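Aldo-keto reductase family 1 member C1 (Caenorhabditis elegans, PDB 1QWK) probably acts as an NADPH-dependent aldose reductase, reducing aldehydes and sugars to alcohols. Local coordinates at residues A[79-84]-A[110-115]; A[147-152]-A[170-175]. All coordinates share one frame; numbering follows the deposited sequence.

Contact 1. Residues A[79-84]-A[110-115]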
ATOM      1  N   THR A  79      -7.736  -5.459   1.869  1.00 16.94           N
ATOM      2  CA  THR A  79      -6.379  -5.998   1.836  1.00 17.10           C
ATOM      3  C   THR A  79      -5.784  -5.994   3.236  1.00 15.79           C
ATOM      4  O   THR A  79      -5.909  -5.008   3.948  1.00 16.80           O
ATOM      5  CB  THR A  79      -5.423  -5.114   0.986  1.00 17.42           C
ATOM      6  OG1 THR A  79      -5.867  -5.081  -0.368  1.00 17.68           O
ATOM      7  CG2 THR A  79      -3.986  -5.653   1.049  1.00 18.35           C
ATOM      8  N   THR A  80      -5.165  -7.094   3.647  1.00 15.85           N
ATOM      9  CA  THR A  80      -4.489  -7.090   4.927  1.00 17.07           C
ATOM     10  C   THR A  80      -3.163  -7.808   4.742  1.00 16.23           C
ATOM     11  O   THR A  80      -2.926  -8.433   3.700  1.00 15.35           O
ATOM     12  CB  THR A  80      -5.316  -7.707   6.085  1.00 18.24           C
ATOM     13  OG1 THR A  80      -4.706  -7.331   7.328  1.00 19.68           O
ATOM     14  CG2 THR A  80      -5.361  -9.220   5.997  1.00 19.97           C
ATOM     15  N   LYS A  81      -2.293  -7.708   5.740  1.00 17.30           N
ATOM     16  CA  LYS A  81      -0.964  -8.293   5.634  1.00 17.62           C
ATOM     17  C   LYS A  81      -0.503  -9.039   6.873  1.00 17.48           C
ATOM     18  O   LYS A  81      -0.789  -8.631   8.003  1.00 18.40           O
ATOM     19  CB  LYS A  81       0.043  -7.182   5.326  1.00 17.57           C
ATOM     20  CG  LYS A  81      -0.446  -6.131   4.340  1.00 18.76           C
ATOM     21  CD  LYS A  81       0.644  -5.103   4.059  1.00 21.19           C
ATOM     22  CE  LYS A  81       0.074  -3.853   3.404  1.00 21.65           C
ATOM     23  NZ  LYS A  81      -0.788  -3.092   4.369  1.00 21.80           N
ATOM     24  N   ALA A  82       0.229 -10.126   6.654  1.00 17.58           N
ATOM     25  CA  ALA A  82       0.758 -10.926   7.758  1.00 17.20           C
ATOM     26  C   ALA A  82       2.069 -10.306   8.227  1.00 17.29           C
ATOM     27  O   ALA A  82       2.913  -9.947   7.409  1.00 17.18           O
ATOM     28  CB  ALA A  82       0.998 -12.365   7.286  1.00 16.18           C
ATOM     29  N   TRP A  83       2.233 -10.169   9.540  1.00 16.88           N
ATOM     30  CA  TRP A  83       3.450  -9.587  10.101  1.00 16.45           C
ATOM     31  C   TRP A  83       4.560 -10.647  10.184  1.00 17.30           C
ATOM     32  O   TRP A  83       4.324 -11.826   9.918  1.00 17.21           O
ATOM     33  CB  TRP A  83       3.167  -8.986  11.483  1.00 17.19           C
ATOM     34  CG  TRP A  83       4.277  -8.130  12.001  1.00 18.32           C
ATOM     35  CD1 TRP A  83       4.833  -8.178  13.247  1.00 17.88           C
ATOM     36  CD2 TRP A  83       4.997  -7.116  11.280  1.00 18.38           C
ATOM     37  NE1 TRP A  83       5.856  -7.264  13.345  1.00 18.84           N
ATOM     38  CE2 TRP A  83       5.979  -6.598  12.156  1.00 18.06           C
ATOM     39  CE3 TRP A  83       4.907  -6.597   9.980  1.00 19.21           C
ATOM     40  CZ2 TRP A  83       6.871  -5.584  11.772  1.00 18.10           C
ATOM     41  CZ3 TRP A  83       5.794  -5.589   9.598  1.00 18.84           C
ATOM     42  CH2 TRP A  83       6.762  -5.095  10.493  1.00 18.99           C
ATOM     43  N   THR A  84       5.764 -10.222  10.560  1.00 18.98           N
ATOM     44  CA  THR A  84       6.923 -11.113  10.616  1.00 17.61           C
ATOM     45  C   THR A  84       6.804 -12.426  11.396  1.00 18.17           C
ATOM     46  O   THR A  84       7.357 -13.441  10.977  1.00 18.72           O
ATOM     47  CB  THR A  84       8.171 -10.340  11.110  1.00 18.90           C
ATOM     48  OG1 THR A  84       7.904  -9.736  12.383  1.00 20.25           O
ATOM     49  CG2 THR A  84       8.545  -9.252  10.110  1.00 19.62           C
ATOM     50  N   LEU A 110      -7.341  -9.583  -0.701  1.00 17.95           N
ATOM     51  CA  LEU A 110      -5.908  -9.715  -0.950  1.00 16.86           C
ATOM     52  C   LEU A 110      -5.166  -9.877   0.372  1.00 15.82           C
ATOM     53  O   LEU A 110      -5.408  -9.130   1.321  1.00 15.94           O
ATOM     54  CB  LEU A 110      -5.390  -8.476  -1.702  1.00 17.09           C
ATOM     55  CG  LEU A 110      -3.878  -8.390  -1.988  1.00 15.60           C
ATOM     56  CD1 LEU A 110      -3.436  -9.554  -2.855  1.00 17.16           C
ATOM     57  CD2 LEU A 110      -3.565  -7.060  -2.681  1.00 15.15           C
ATOM     58  N   TYR A 111      -4.274 -10.864   0.437  1.00 15.05           N
ATOM     59  CA  TYR A 111      -3.488 -11.119   1.641  1.00 15.42           C
ATOM     60  C   TYR A 111      -2.016 -11.092   1.261  1.00 14.88           C
ATOM     61  O   TYR A 111      -1.585 -11.854   0.393  1.00 16.56           O
ATOM     62  CB  TYR A 111      -3.846 -12.481   2.236  1.00 15.73           C
ATOM     63  CG  TYR A 111      -3.290 -12.711   3.619  1.00 17.88           C
ATOM     64  CD1 TYR A 111      -3.444 -11.749   4.623  1.00 19.20           C
ATOM     65  CD2 TYR A 111      -2.666 -13.911   3.948  1.00 20.27           C
ATOM     66  CE1 TYR A 111      -2.997 -11.983   5.919  1.00 19.76           C
ATOM     67  CE2 TYR A 111      -2.217 -14.154   5.242  1.00 20.40           C
ATOM     68  CZ  TYR A 111      -2.387 -13.192   6.221  1.00 20.54           C
ATOM     69  OH  TYR A 111      -1.973 -13.452   7.507  1.00 22.91           O
ATOM     70  N   LEU A 112      -1.248 -10.223   1.914  1.00 14.97           N
ATOM     71  CA  LEU A 112       0.172 -10.055   1.600  1.00 16.01           C
ATOM     72  C   LEU A 112       1.139 -10.391   2.718  1.00 15.40           C
ATOM     73  O   LEU A 112       0.804 -10.273   3.893  1.00 16.26           O
ATOM     74  CB  LEU A 112       0.442  -8.595   1.213  1.00 16.11           C
ATOM     75  CG  LEU A 112      -0.479  -7.888   0.214  1.00 15.10           C
ATOM     76  CD1 LEU A 112      -0.074  -6.429   0.109  1.00 18.37           C
ATOM     77  CD2 LEU A 112      -0.407  -8.581  -1.133  1.00 15.28           C
ATOM     78  N   ALA A 113       2.345 -10.809   2.348  1.00 15.18           N
ATOM     79  CA  ALA A 113       3.384 -11.037   3.343  1.00 14.67           C
ATOM     80  C   ALA A 113       3.875  -9.587   3.500  1.00 16.09           C
ATOM     81  O   ALA A 113       4.343  -8.988   2.533  1.00 16.51           O
ATOM     82  CB  ALA A 113       4.495 -11.923   2.763  1.00 16.18           C
ATOM     83  N   HIS A 114       3.753  -9.016   4.696  1.00 14.27           N
ATOM     84  CA  HIS A 114       4.136  -7.619   4.935  1.00 15.45           C
ATOM     85  C   HIS A 114       5.619  -7.380   4.690  1.00 16.66           C
ATOM     86  O   HIS A 114       6.032  -6.280   4.329  1.00 17.44           O
ATOM     87  CB  HIS A 114       3.790  -7.235   6.373  1.00 15.37           C
ATOM     88  CG  HIS A 114       3.479  -5.785   6.573  1.00 19.47           C
ATOM     89  ND1 HIS A 114       4.092  -4.778   5.858  1.00 21.68           N
ATOM     90  CD2 HIS A 114       2.654  -5.172   7.455  1.00 16.71           C
ATOM     91  CE1 HIS A 114       3.659  -3.606   6.292  1.00 21.00           C
ATOM     92  NE2 HIS A 114       2.785  -3.818   7.260  1.00 21.38           N
ATOM     93  N   MET A 115       6.407  -8.428   4.898  1.00 15.95           N
ATOM     94  CA  MET A 115       7.858  -8.395   4.707  1.00 15.35           C
ATOM     95  C   MET A 115       8.272  -9.786   4.241  1.00 15.08           C
ATOM     96  O   MET A 115       7.466 -10.715   4.240  1.00 15.57           O
ATOM     97  CB  MET A 115       8.580  -8.117   6.033  1.00 16.17           C
ATOM     98  CG  MET A 115       8.243  -6.797   6.718  1.00 17.45           C
ATOM     99  SD  MET A 115       9.051  -5.384   5.921  1.00 18.39           S
ATOM    100  CE  MET A 115       7.911  -4.062   6.378  1.00 18.37           C
TER
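Lys81 and Trp83 hold the imidazole of His114 between them. CD of Lys81 lies over the middle of one face, 3.8 Å from the centroid of the His114 ring and 6° off its normal, a CH-pi contact. Against the other face Trp83 turns the edge of its six-membered ring, CE3 reaching CD2 of His114 at 3.7 Å in a T-shaped pair with planes at 76°. CG of His114 is anti to its backbone N (chi1 -151°), which places the ring between the Lys81 chain and the Trp83 edge. CG of Met115 packs on CZ3 of Trp83 at 4.0 Å.

Three backbone bonds join the parallel strands: Thr80 N to Leu110 O, Leu112 N to Thr80 O, and Ala82 N to Leu112 O at 2.8 Å. A fourth, His114 N to Ala82 O, carries the pattern one residue beyond strand 110-113.

On the face bearing Thr80 and Ala82, the Tyr111 ring lies beside Thr80, whose CG2 meets the ring edge at CD1 of Tyr111, 3.5 Å away. The hydroxyl end reaches Ala82, with OH of Tyr111 3.2 Å from CB of Ala82. An alanine in place of Tyr111 would probably open a gap beside Thr80 CG2 and Ala82 CB, and leave Leu92 and Leu96 of helix 92-103 without their aromatic partner.

NZ of Lys81 is salt-bridged to Asp47 and forms a weak hydrogen bond to the hydroxyl of Tyr52, the predicted proton donor. The aliphatic chain of Lys81 packs on His114, a predicted substrate-binding residue, while its NZ lies near the Tyr52 hydroxyl, consistent with the predicted role of Lys81 in lowering the tyrosine's pKa.

Contact 2. Residues A[147-152]-A[170-175]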
ATOM      1  N   ALA A 147      -8.413 -16.118   1.066  1.00 18.49           N
ATOM      2  CA  ALA A 147      -7.984 -14.886   0.404  1.00 18.95           C
ATOM      3  C   ALA A 147      -8.252 -15.033  -1.091  1.00 17.63           C
ATOM      4  O   ALA A 147      -7.896 -16.049  -1.685  1.00 18.00           O
ATOM      5  CB  ALA A 147      -6.495 -14.647   0.657  1.00 19.74           C
ATOM      6  N   LYS A 148      -8.878 -14.026  -1.696  1.00 17.22           N
ATOM      7  CA  LYS A 148      -9.198 -14.073  -3.124  1.00 18.45           C
ATOM      8  C   LYS A 148      -7.983 -13.832  -4.014  1.00 16.96           C
ATOM      9  O   LYS A 148      -8.044 -14.042  -5.224  1.00 18.42           O
ATOM     10  CB  LYS A 148     -10.285 -13.046  -3.465  1.00 20.12           C
ATOM     11  CG  LYS A 148     -11.602 -13.261  -2.725  1.00 25.24           C
ATOM     12  CD  LYS A 148     -12.251 -14.583  -3.097  1.00 27.42           C
ATOM     13  CE  LYS A 148     -13.641 -14.705  -2.484  1.00 32.65           C
ATOM     14  NZ  LYS A 148     -14.304 -15.988  -2.853  1.00 34.00           N
ATOM     15  N   ALA A 149      -6.889 -13.394  -3.403  1.00 16.04           N
ATOM     16  CA  ALA A 149      -5.642 -13.121  -4.109  1.00 15.21           C
ATOM     17  C   ALA A 149      -4.541 -13.031  -3.057  1.00 15.88           C
ATOM     18  O   ALA A 149      -4.811 -12.712  -1.895  1.00 16.39           O
ATOM     19  CB  ALA A 149      -5.744 -11.798  -4.885  1.00 14.73           C
ATOM     20  N   VAL A 150      -3.305 -13.310  -3.455  1.00 15.83           N
ATOM     21  CA  VAL A 150      -2.188 -13.258  -2.525  1.00 15.47           C
ATOM     22  C   VAL A 150      -1.005 -12.519  -3.131  1.00 16.07           C
ATOM     23  O   VAL A 150      -0.854 -12.456  -4.352  1.00 15.53           O
ATOM     24  CB  VAL A 150      -1.736 -14.680  -2.087  1.00 15.87           C
ATOM     25  CG1 VAL A 150      -2.745 -15.259  -1.092  1.00 17.42           C
ATOM     26  CG2 VAL A 150      -1.606 -15.591  -3.295  1.00 17.21           C
ATOM     27  N   GLY A 151      -0.166 -11.956  -2.270  1.00 15.57           N
ATOM     28  CA  GLY A 151       0.978 -11.210  -2.753  1.00 15.43           C
ATOM     29  C   GLY A 151       2.008 -10.920  -1.686  1.00 15.58           C
ATOM     30  O   GLY A 151       1.974 -11.484  -0.594  1.00 14.40           O
ATOM     31  N   VAL A 152       2.917 -10.011  -2.011  1.00 14.89           N
ATOM     32  CA  VAL A 152       4.003  -9.665  -1.114  1.00 14.31           C
ATOM     33  C   VAL A 152       4.228  -8.160  -1.005  1.00 14.50           C
ATOM     34  O   VAL A 152       3.747  -7.379  -1.830  1.00 16.23           O
ATOM     35  CB  VAL A 152       5.303 -10.317  -1.609  1.00 14.16           C
ATOM     36  CG1 VAL A 152       5.094 -11.826  -1.778  1.00 15.65           C
ATOM     37  CG2 VAL A 152       5.706  -9.695  -2.948  1.00 16.48           C
ATOM     38  N   PRO A 170       0.549 -18.024  -8.503  1.00 19.67           N
ATOM     39  CA  PRO A 170       1.405 -16.884  -8.844  1.00 19.15           C
ATOM     40  C   PRO A 170       1.255 -15.739  -7.845  1.00 20.54           C
ATOM     41  O   PRO A 170       0.250 -15.649  -7.137  1.00 19.14           O
ATOM     42  CB  PRO A 170       0.908 -16.483 -10.233  1.00 20.88           C
ATOM     43  CG  PRO A 170       0.463 -17.792 -10.814  1.00 23.36           C
ATOM     44  CD  PRO A 170      -0.283 -18.417  -9.652  1.00 21.46           C
ATOM     45  N   VAL A 171       2.267 -14.883  -7.770  1.00 18.33           N
ATOM     46  CA  VAL A 171       2.195 -13.717  -6.898  1.00 17.55           C
ATOM     47  C   VAL A 171       1.274 -12.765  -7.667  1.00 17.57           C
ATOM     48  O   VAL A 171       1.571 -12.399  -8.802  1.00 18.01           O
ATOM     49  CB  VAL A 171       3.587 -13.079  -6.714  1.00 17.76           C
ATOM     50  CG1 VAL A 171       3.463 -11.762  -5.961  1.00 16.25           C
ATOM     51  CG2 VAL A 171       4.499 -14.040  -5.953  1.00 20.00           C
ATOM     52  N   HIS A 172       0.159 -12.360  -7.059  1.00 15.96           N
ATOM     53  CA  HIS A 172      -0.803 -11.489  -7.744  1.00 16.68           C
ATOM     54  C   HIS A 172      -0.524  -9.998  -7.596  1.00 14.86           C
ATOM     55  O   HIS A 172      -0.930  -9.201  -8.444  1.00 15.12           O
ATOM     56  CB  HIS A 172      -2.232 -11.748  -7.233  1.00 15.96           C
ATOM     57  CG  HIS A 172      -2.663 -13.183  -7.303  1.00 17.33           C
ATOM     58  ND1 HIS A 172      -2.691 -13.902  -8.480  1.00 19.06           N
ATOM     59  CD2 HIS A 172      -3.111 -14.021  -6.341  1.00 15.42           C
ATOM     60  CE1 HIS A 172      -3.139 -15.121  -8.238  1.00 14.87           C
ATOM     61  NE2 HIS A 172      -3.402 -15.220  -6.947  1.00 19.48           N
ATOM     62  N   ASN A 173       0.158  -9.622  -6.518  1.00 15.19           N
ATOM     63  CA  ASN A 173       0.436  -8.212  -6.253  1.00 15.35           C
ATOM     64  C   ASN A 173       1.712  -8.003  -5.441  1.00 15.47           C
ATOM     65  O   ASN A 173       2.114  -8.864  -4.657  1.00 15.09           O
ATOM     66  CB  ASN A 173      -0.774  -7.604  -5.518  1.00 16.03           C
ATOM     67  CG  ASN A 173      -0.521  -6.189  -4.995  1.00 15.19           C
ATOM     68  OD1 ASN A 173      -0.189  -5.990  -3.821  1.00 16.38           O
ATOM     69  ND2 ASN A 173      -0.693  -5.202  -5.863  1.00 14.54           N
ATOM     70  N   SER A 174       2.355  -6.860  -5.661  1.00 15.75           N
ATOM     71  CA  SER A 174       3.560  -6.470  -4.938  1.00 16.50           C
ATOM     72  C   SER A 174       3.325  -5.036  -4.475  1.00 15.33           C
ATOM     73  O   SER A 174       3.076  -4.147  -5.289  1.00 15.31           O
ATOM     74  CB  SER A 174       4.791  -6.515  -5.847  1.00 17.61           C
ATOM     75  OG  SER A 174       5.895  -5.871  -5.219  1.00 18.16           O
ATOM     76  N   GLN A 175       3.382  -4.823  -3.164  1.00 14.68           N
ATOM     77  CA  GLN A 175       3.176  -3.500  -2.598  1.00 14.23           C
ATOM     78  C   GLN A 175       4.510  -2.971  -2.104  1.00 13.50           C
ATOM     79  O   GLN A 175       5.137  -3.563  -1.222  1.00 15.00           O
ATOM     80  CB  GLN A 175       2.175  -3.546  -1.439  1.00 15.06           C
ATOM     81  CG  GLN A 175       1.842  -2.168  -0.887  1.00 16.92           C
ATOM     82  CD  GLN A 175       0.782  -2.190   0.201  1.00 17.56           C
ATOM     83  OE1 GLN A 175      -0.303  -2.759   0.027  1.00 20.18           O
ATOM     84  NE2 GLN A 175       1.081  -1.548   1.320  1.00 15.50           N
TER
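Strands 150-153 and 173-177 are the parallel neighbours of a beta-alpha-beta unit in the barrel wall, connected through helix 157-164. Three backbone bonds join the segments: His172 N to Val150 O at 2.9 Å, Val152 N to Asn173 O, and Gln175 N to Val152 O. Asn173 O also receives a CA-H contact from Gly151, with CA 3.2 Å from the oxygen. Just before strand 173-177, the His172 ring turns an edge to the start of strand 150-153. Its CG is anti to the carbonyl carbon (chi1 -54°), and CD2 of His172 comes within 3.0 Å of N of Val150, which lies in the ring plane. CG2 of Val150 and CB of Ala149 are further neighbours of CD2 of His172, each at 3.7 Å. The carbonyl oxygen of Pro170 stands over the centre of the imidazole, 3.5 Å above its plane, and ND1 is hydrogen-bonded to Ser11. Further along, CG2 of Val152 meets CG1 of Val171 at 4.3 Å. Trp135 of helix 131-143 covers Val150, Val152 and Val171, while Ile160 of helix 157-164 packs on Val152 and Ser174; Asn173, on the other face, touches Leu110 and Leu112 and bonds through ND2 to Ser197 and Thr199 of strand 197-201.

In the fold
Both contacts are buried and join parallel strands of one barrel, each within its own beta-alpha-beta unit. Strands 110-113 and 150-153 are themselves neighbours, so the four segments form a continuous piece of wall: Tyr111 probably exchanges backbone hydrogen bonds with Ala149 and Gly151, and CD2 of Leu112 packs on CA of Gly151 at 3.4 Å. Contact 1 is the more extensive, burying 631 Å² against 349 Å², and holds Lys81 and, just past the strand end, His114, both predicted active-site residues. Contact 2 has its histidine at the beginning of the strands, beside the Val150 backbone, Ala149 and the ring of Tyr142, and approaches that site through Gln175, whose side chain lies beside Lys81.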